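Side-chain contacts in MIX1 (Leishmania major, PDB 3HA4), which is of unknown function but forms homodimers and probably serves as a TPR-like, mitochondrial membrane-anchored scaffold that mediates protein-protein interactions: residues A[54-57]-A[58-62]; A[34-37]-A[38-42]; A[94-97]-A[98-102]. All coordinates share one frame; numbering follows the deposited sequence.

Interaction 1: residues A[54-57]-A[58-62]; sequences IALM and WEQTK
Gln60 lays its side chain back along the preceding turn of helix, against Leu56 and Met57. Its CB is 3.4 Å from Leu56 O, the carbonyl oxygen that also accepts a hydrogen bond from the Gln60 backbone N at 2.7 Å. CG comes closer still, 3.0 Å from Leu56 O, because chi1 of -63° sets CG beside the backbone N and opposite the carbonyl carbon. Beyond CG the chain is extended, and CG and CD both pack on Leu56 CD2. At the tip NE2 meets the two leucine methyls, 3.6 Å from Leu56 CD2, while OE1 stands 3.6 Å from Met57 CA.

The spacing of three and four residues is that of an alpha helix, here helix 54-64 of the all-helical, TPR-like fold. Ile54, Met57 and Trp58 lie on its buried side, with Met57 covered by Leu37 and Arg40 of helix 34-42 and Trp58 facing helix 94-109, where Glu100 accepts a hydrogen bond from Trp58 NE1.

On the exposed side a water donates to Ala55 O at 2.9 Å and to Glu59 OE2 at 3.2 Å, tying carboxylate to backbone one turn apart. That same carboxylate oxygen, Glu59 OE2, forms a salt bridge at 3.3 Å with Lys62 NZ, which also bridges to Glu100. The methylene CG of Lys62 rests over one face of the Trp58 ring, toward its rim.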
loop_
_atom_site.group_PDB
_atom_site.type_symbol
_atom_site.label_atom_id
_atom_site.label_comp_id
_atom_site.label_asym_id
_atom_site.label_seq_id
_atom_site.Cartn_x
_atom_site.Cartn_y
_atom_site.Cartn_z
ATOM N N ILE A 54 3.734 -13.938 7.993
ATOM C CA ILE A 54 3.481 -13.562 6.625
ATOM C C ILE A 54 2.594 -14.531 5.875
ATOM O O ILE A 54 1.621 -14.157 5.309
ATOM C CB ILE A 54 4.793 -13.420 5.884
ATOM C CG1 ILE A 54 5.378 -12.056 6.109
ATOM C CG2 ILE A 54 4.592 -13.546 4.457
ATOM C CD1 ILE A 54 6.857 -12.045 6.076
ATOM N N ALA A 55 2.950 -15.789 5.897
ATOM C CA ALA A 55 2.188 -16.855 5.267
ATOM C C ALA A 55 0.744 -16.828 5.747
ATOM O O ALA A 55 -0.189 -16.895 4.954
ATOM C CB ALA A 55 2.821 -18.215 5.574
ATOM N N LEU A 56 0.576 -16.727 7.060
ATOM C CA LEU A 56 -0.744 -16.723 7.681
ATOM C C LEU A 56 -1.504 -15.459 7.295
ATOM O O LEU A 56 -2.702 -15.499 6.989
ATOM C CB LEU A 56 -0.598 -16.834 9.199
ATOM C CG LEU A 56 -1.769 -16.882 10.200
ATOM C CD1 LEU A 56 -1.826 -15.618 11.047
ATOM C CD2 LEU A 56 -3.133 -17.198 9.566
ATOM N N MET A 57 -0.793 -14.335 7.302
ATOM C CA MET A 57 -1.390 -13.070 6.938
ATOM C C MET A 57 -1.794 -13.081 5.461
ATOM O O MET A 57 -2.847 -12.563 5.116
ATOM C CB MET A 57 -0.460 -11.907 7.269
ATOM C CG MET A 57 -0.635 -11.408 8.691
ATOM S SD MET A 57 0.282 -9.893 9.020
ATOM C CE MET A 57 1.972 -10.483 8.897
ATOM N N TRP A 58 -0.965 -13.692 4.612
ATOM C CA TRP A 58 -1.253 -13.817 3.194
ATOM C C TRP A 58 -2.463 -14.718 3.000
ATOM O O TRP A 58 -3.391 -14.394 2.250
ATOM C CB TRP A 58 -0.047 -14.380 2.427
ATOM C CG TRP A 58 -0.398 -14.718 0.997
ATOM C CD1 TRP A 58 -0.134 -15.884 0.328
ATOM C CD2 TRP A 58 -1.124 -13.890 0.084
ATOM N NE1 TRP A 58 -0.634 -15.821 -0.952
ATOM C CE2 TRP A 58 -1.248 -14.608 -1.126
ATOM C CE3 TRP A 58 -1.672 -12.606 0.169
ATOM C CZ2 TRP A 58 -1.892 -14.083 -2.239
ATOM C CZ3 TRP A 58 -2.324 -12.087 -0.944
ATOM C CH2 TRP A 58 -2.428 -12.825 -2.126
ATOM N N GLU A 59 -2.438 -15.847 3.699
ATOM C CA GLU A 59 -3.540 -16.807 3.712
ATOM C C GLU A 59 -4.835 -16.171 4.173
ATOM O O GLU A 59 -5.899 -16.439 3.625
ATOM C CB GLU A 59 -3.196 -17.987 4.618
ATOM C CG GLU A 59 -4.079 -19.180 4.368
ATOM C CD GLU A 59 -4.215 -19.459 2.889
ATOM O OE1 GLU A 59 -5.369 -19.441 2.389
ATOM O OE2 GLU A 59 -3.160 -19.664 2.232
ATOM N N GLN A 60 -4.744 -15.304 5.174
ATOM C CA GLN A 60 -5.923 -14.568 5.605
ATOM C C GLN A 60 -6.465 -13.657 4.516
ATOM O O GLN A 60 -7.683 -13.493 4.407
ATOM C CB GLN A 60 -5.666 -13.782 6.895
ATOM C CG GLN A 60 -5.327 -14.677 8.074
ATOM C CD GLN A 60 -4.855 -13.910 9.295
ATOM O OE1 GLN A 60 -4.163 -12.906 9.183
ATOM N NE2 GLN A 60 -5.232 -14.388 10.472
ATOM N N THR A 61 -5.589 -13.061 3.702
ATOM C CA THR A 61 -6.099 -12.132 2.708
ATOM C C THR A 61 -6.705 -12.859 1.503
ATOM O O THR A 61 -7.746 -12.455 1.017
ATOM C CB THR A 61 -5.102 -11.015 2.303
ATOM O OG1 THR A 61 -4.514 -11.316 1.036
ATOM C CG2 THR A 61 -4.032 -10.843 3.335
ATOM N N LYS A 62 -6.083 -13.945 1.055
ATOM C CA LYS A 62 -6.666 -14.743 -0.020
ATOM C C LYS A 62 -8.044 -15.245 0.380
ATOM O O LYS A 62 -8.958 -15.331 -0.440
ATOM C CB LYS A 62 -5.807 -15.968 -0.320
ATOM C CG LYS A 62 -4.471 -15.681 -0.921
ATOM C CD LYS A 62 -3.881 -16.963 -1.483
ATOM C CE LYS A 62 -3.327 -17.845 -0.370
ATOM N NZ LYS A 62 -2.448 -18.937 -0.896
HETATM O O HOH W 1 -0.143 -18.575 2.616
#

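Interaction 2: residues A[34-37]-A[38-42]; sequences WPLL and HQRVV
Trp34 meets His38 one helical turn on, through both backbone and ring. His38 N donates to Trp34 O over 2.8 Å, with an N-H...O angle of 160°. Both side chains leave with CG opposite their own backbone N (chi1 close to 180° in each), which sends the two rings off the same side of the helix. His38 CB sits over one face of the indole. The rings themselves meet obliquely, with 5.4 Å between the centroids of the tryptophan six-membered ring and the imidazole and 32° between their planes. The indole NE1 is satisfied by Asp68, and Tyr65 adds an edge-to-face ring contact.

Pro35 contributes its carbonyl: Gln39 N reaches Pro35 O at 3.1 Å. In the first turn of helix 34-42 a proline fits readily: N-H groups there have no carbonyl of the helix four residues back to bond to, so the missing proton costs nothing.

Leu36 packs its two methyls against two polar side chains. CD2 is centred over one face of the Arg40 guanidinium, 3.6 Å from CZ, and CD1 lies between Gln39 NE2, at 3.6 Å, and Arg40 NE. Leu36 and Arg40 also touch a crystal neighbour, so lattice packing may influence this pose.

Leu37 O receives Val41 N at 3.1 Å, with a weaker approach from Arg40 N at 3.3 Å.

Around this helix, Leu37 packs on Gln60 and Thr61 of helix 54-64, while Trp34, His38 and Val41 lean on helix 70-81. Pro35, His38 and Gln39 meet Glu127, Ile128 and Met131 of the second subunit, which places helix 34-42 at the homodimer interface.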
loop_
_atom_site.group_PDB
_atom_site.type_symbol
_atom_site.label_atom_id
_atom_site.label_comp_id
_atom_site.label_asym_id
_atom_site.label_seq_id
_atom_site.Cartn_x
_atom_site.Cartn_y
_atom_site.Cartn_z
ATOM N N TRP A 34 -9.950 -6.108 7.949
ATOM C CA TRP A 34 -9.033 -5.703 6.885
ATOM C C TRP A 34 -8.075 -4.551 7.276
ATOM O O TRP A 34 -6.888 -4.595 6.949
ATOM C CB TRP A 34 -9.820 -5.399 5.596
ATOM C CG TRP A 34 -8.969 -4.978 4.429
ATOM C CD1 TRP A 34 -8.378 -5.793 3.502
ATOM C CD2 TRP A 34 -8.596 -3.636 4.080
ATOM N NE1 TRP A 34 -7.667 -5.043 2.598
ATOM C CE2 TRP A 34 -7.786 -3.717 2.924
ATOM C CE3 TRP A 34 -8.873 -2.376 4.628
ATOM C CZ2 TRP A 34 -7.247 -2.583 2.303
ATOM C CZ3 TRP A 34 -8.338 -1.248 4.011
ATOM C CH2 TRP A 34 -7.533 -1.362 2.860
ATOM N N PRO A 35 -8.540 -3.554 7.981
ATOM C CA PRO A 35 -7.647 -2.475 8.280
ATOM C C PRO A 35 -6.565 -2.818 9.239
ATOM O O PRO A 35 -5.538 -2.274 9.115
ATOM C CB PRO A 35 -8.581 -1.434 8.838
ATOM C CG PRO A 35 -9.790 -1.715 8.243
ATOM C CD PRO A 35 -9.909 -3.134 8.226
ATOM N N LEU A 36 -6.774 -3.720 10.166
ATOM C CA LEU A 36 -5.703 -4.122 11.047
ATOM C C LEU A 36 -4.716 -5.046 10.354
ATOM O O LEU A 36 -3.556 -5.030 10.632
ATOM C CB LEU A 36 -6.262 -4.732 12.324
ATOM C CG LEU A 36 -5.281 -5.520 13.179
ATOM C CD1 LEU A 36 -4.436 -4.707 14.090
ATOM C CD2 LEU A 36 -5.896 -6.631 13.894
ATOM N N LEU A 37 -5.228 -5.834 9.431
ATOM C CA LEU A 37 -4.463 -6.698 8.572
ATOM C C LEU A 37 -3.593 -5.922 7.625
ATOM O O LEU A 37 -2.466 -6.247 7.414
ATOM C CB LEU A 37 -5.402 -7.608 7.811
ATOM C CG LEU A 37 -4.809 -8.690 6.940
ATOM C CD1 LEU A 37 -3.883 -9.542 7.682
ATOM C CD2 LEU A 37 -5.831 -9.489 6.261
ATOM N N HIS A 38 -4.129 -4.867 7.067
ATOM C CA HIS A 38 -3.357 -4.003 6.241
ATOM C C HIS A 38 -2.279 -3.336 7.058
ATOM O O HIS A 38 -1.177 -3.229 6.645
ATOM C CB HIS A 38 -4.248 -2.985 5.574
ATOM C CG HIS A 38 -3.501 -1.914 4.864
ATOM N ND1 HIS A 38 -3.041 -0.792 5.496
ATOM C CD2 HIS A 38 -3.129 -1.793 3.577
ATOM C CE1 HIS A 38 -2.419 -0.028 4.631
ATOM N NE2 HIS A 38 -2.460 -0.610 3.460
ATOM N N GLN A 39 -2.624 -2.905 8.240
ATOM C CA GLN A 39 -1.679 -2.306 9.175
ATOM C C GLN A 39 -0.554 -3.270 9.598
ATOM O O GLN A 39 0.602 -2.865 9.747
ATOM C CB GLN A 39 -2.417 -1.746 10.386
ATOM C CG GLN A 39 -1.538 -1.040 11.398
ATOM C CD GLN A 39 -2.331 -0.575 12.611
ATOM O OE1 GLN A 39 -2.367 0.613 12.932
ATOM N NE2 GLN A 39 -2.990 -1.513 13.276
ATOM N N ARG A 40 -0.865 -4.538 9.726
ATOM C CA ARG A 40 0.110 -5.518 10.098
ATOM C C ARG A 40 1.068 -5.815 8.984
ATOM O O ARG A 40 2.218 -6.066 9.185
ATOM C CB ARG A 40 -0.604 -6.774 10.501
ATOM C CG ARG A 40 -0.736 -6.903 11.931
ATOM C CD ARG A 40 -1.745 -7.863 12.382
ATOM N NE ARG A 40 -2.081 -7.537 13.747
ATOM C CZ ARG A 40 -2.758 -8.310 14.576
ATOM N NH1 ARG A 40 -3.193 -9.479 14.186
ATOM N NH2 ARG A 40 -2.998 -7.912 15.794
ATOM N N VAL A 41 0.558 -5.773 7.786
ATOM C CA VAL A 41 1.335 -6.068 6.612
ATOM C C VAL A 41 2.259 -4.926 6.274
ATOM O O VAL A 41 3.313 -5.115 5.750
ATOM C CB VAL A 41 0.424 -6.364 5.429
ATOM C CG1 VAL A 41 1.164 -6.302 4.160
ATOM C CG2 VAL A 41 -0.214 -7.681 5.582
ATOM N N VAL A 42 1.843 -3.731 6.618
ATOM C CA VAL A 42 2.612 -2.555 6.340
ATOM C C VAL A 42 3.803 -2.357 7.252
ATOM O O VAL A 42 4.695 -1.644 6.916
ATOM C CB VAL A 42 1.748 -1.328 6.351
ATOM C CG1 VAL A 42 2.563 -0.157 6.358
ATOM C CG2 VAL A 42 0.886 -1.307 5.198
#

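Interaction 3: residues A[94-97]-A[98-102]; sequences PDEM and RKEVL
Asp95 OD1 receives a weak hydrogen bond from Arg98 NH1 at 3.2 Å and a second bond from the backbone N of Leu141. The other carboxylate oxygen makes the salt bridge proper, with Asp95 OD2 3.0 Å from Arg98 NH1. OD2 lies at the guanidinium edge and in its plane, yet the carboxylate and guanidinium planes differ by 36°, and NH1 alone faces both oxygens. The two side chains run alongside each other, pointing the same way. The Arg98 chain bends at chi3 (125°), and its NE donates to Leu136 O. These bonds link the first turns of helix 94-109 to the C-terminal end of helix 123-137 and the chain beyond it, a joint within the TPR-like helical array.

Lys99 stays at a longer range from the acids. Its CE is 3.5 Å from Asp95 OD2, but NZ stops 4.1 Å from Asp95 OD2, beyond a salt bridge, so any attraction is probably diffuse. The aliphatic part of Lys99 passes near the Glu96 carboxylate.

Farther round the helix, Glu100 CG packs 3.3 Å from Glu96 O, and the carboxylate points to helix 54-64, where Lys62 is its strongest partner. On the buried side Val101 N donates to Met97 O at 3.0 Å, and Met97 CE approaches Val101 CG2 at 4.3 Å, both side chains packing against helices 54-64 and 70-81.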
loop_
_atom_site.group_PDB
_atom_site.type_symbol
_atom_site.label_atom_id
_atom_site.label_comp_id
_atom_site.label_asym_id
_atom_site.label_seq_id
_atom_site.Cartn_x
_atom_site.Cartn_y
_atom_site.Cartn_z
ATOM N N PRO A 94 8.580 -19.121 -1.298
ATOM C CA PRO A 94 8.406 -17.734 -1.620
ATOM C C PRO A 94 7.966 -17.572 -3.022
ATOM O O PRO A 94 7.186 -16.712 -3.252
ATOM C CB PRO A 94 9.801 -17.195 -1.459
ATOM C CG PRO A 94 10.359 -18.001 -0.495
ATOM C CD PRO A 94 9.869 -19.337 -0.660
ATOM N N ASP A 95 8.452 -18.377 -3.941
ATOM C CA ASP A 95 8.053 -18.232 -5.311
ATOM C C ASP A 95 6.657 -18.698 -5.490
ATOM O O ASP A 95 5.987 -18.288 -6.365
ATOM C CB ASP A 95 8.983 -18.969 -6.247
ATOM C CG ASP A 95 8.983 -18.399 -7.634
ATOM O OD1 ASP A 95 9.518 -17.317 -7.832
ATOM O OD2 ASP A 95 8.451 -19.040 -8.528
ATOM N N GLU A 96 6.162 -19.522 -4.618
ATOM C CA GLU A 96 4.777 -19.893 -4.713
ATOM C C GLU A 96 3.861 -18.815 -4.213
ATOM O O GLU A 96 2.801 -18.649 -4.716
ATOM C CB GLU A 96 4.510 -21.187 -3.991
ATOM C CG GLU A 96 3.300 -21.949 -4.478
ATOM C CD GLU A 96 3.216 -22.095 -5.989
ATOM O OE1 GLU A 96 4.218 -22.477 -6.625
ATOM O OE2 GLU A 96 2.141 -21.827 -6.542
ATOM N N MET A 97 4.295 -18.080 -3.214
ATOM C CA MET A 97 3.564 -16.952 -2.693
ATOM C C MET A 97 3.469 -15.850 -3.708
ATOM O O MET A 97 2.488 -15.219 -3.813
ATOM C CB MET A 97 4.222 -16.424 -1.433
ATOM C CG MET A 97 3.436 -15.372 -0.749
ATOM S SD MET A 97 4.242 -14.580 0.562
ATOM C CE MET A 97 3.236 -13.183 0.722
ATOM N N ARG A 98 4.537 -15.650 -4.436
ATOM C CA ARG A 98 4.653 -14.711 -5.499
ATOM C C ARG A 98 3.609 -14.950 -6.549
ATOM O O ARG A 98 2.978 -14.049 -7.037
ATOM C CB ARG A 98 6.022 -14.929 -6.089
ATOM C CG ARG A 98 6.488 -13.991 -7.118
ATOM C CD ARG A 98 7.480 -14.651 -8.000
ATOM N NE ARG A 98 7.023 -14.529 -9.356
ATOM C CZ ARG A 98 6.868 -15.515 -10.202
ATOM N NH1 ARG A 98 7.180 -16.723 -9.869
ATOM N NH2 ARG A 98 6.413 -15.262 -11.402
ATOM N N LYS A 99 3.436 -16.209 -6.876
ATOM C CA LYS A 99 2.509 -16.649 -7.864
ATOM C C LYS A 99 1.099 -16.478 -7.442
ATOM O O LYS A 99 0.265 -16.257 -8.253
ATOM C CB LYS A 99 2.760 -18.098 -8.180
ATOM C CG LYS A 99 3.894 -18.275 -9.085
ATOM C CD LYS A 99 4.113 -19.693 -9.428
ATOM C CE LYS A 99 5.425 -19.869 -10.111
ATOM N NZ LYS A 99 5.642 -21.225 -10.610
ATOM N N GLU A 100 0.844 -16.587 -6.154
ATOM C CA GLU A 100 -0.495 -16.383 -5.619
ATOM C C GLU A 100 -0.862 -14.915 -5.535
ATOM O O GLU A 100 -1.976 -14.536 -5.875
ATOM C CB GLU A 100 -0.618 -17.039 -4.251
ATOM C CG GLU A 100 -0.423 -18.531 -4.298
ATOM C CD GLU A 100 -0.343 -19.148 -2.923
ATOM O OE1 GLU A 100 -0.098 -18.410 -1.943
ATOM O OE2 GLU A 100 -0.528 -20.377 -2.832
ATOM N N VAL A 101 0.073 -14.088 -5.082
ATOM C CA VAL A 101 -0.152 -12.646 -5.059
ATOM C C VAL A 101 -0.399 -12.148 -6.482
ATOM O O VAL A 101 -1.320 -11.356 -6.728
ATOM C CB VAL A 101 1.026 -11.889 -4.432
ATOM C CG1 VAL A 101 0.758 -10.393 -4.420
ATOM C CG2 VAL A 101 1.269 -12.391 -3.022
ATOM N N LEU A 102 0.417 -12.633 -7.414
ATOM C CA LEU A 102 0.239 -12.330 -8.827
ATOM C C LEU A 102 -1.181 -12.729 -9.270
ATOM O O LEU A 102 -1.943 -11.900 -9.768
ATOM C CB LEU A 102 1.315 -13.023 -9.672
ATOM C CG LEU A 102 1.089 -13.013 -11.192
ATOM C CD1 LEU A 102 0.938 -11.590 -11.713
ATOM C CD2 LEU A 102 2.201 -13.757 -11.943
#

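In the fold
Interaction 1 lies between the other two, its centre 11 Å from that of interaction 2 and 12 Å from that of interaction 3. Its two flanks are of different character. Toward interaction 2 the meeting is by packing: Met57 SD is 3.6 Å from Arg40 CB, and Thr61 CG2 is 3.7 Å from Leu37 CD2. Toward interaction 3 it is also polar, with a salt bridge at 2.6 Å from Glu100 OE1 to Lys62 NZ and a probable hydrogen bond at 2.8 Å from Trp58 NE1 to Glu100 OE1. Interactions 2 and 3 stand on opposite sides of the chain's centre, their nearest atoms about 8 Å apart. Of the three, interaction 2 alone touches the second subunit.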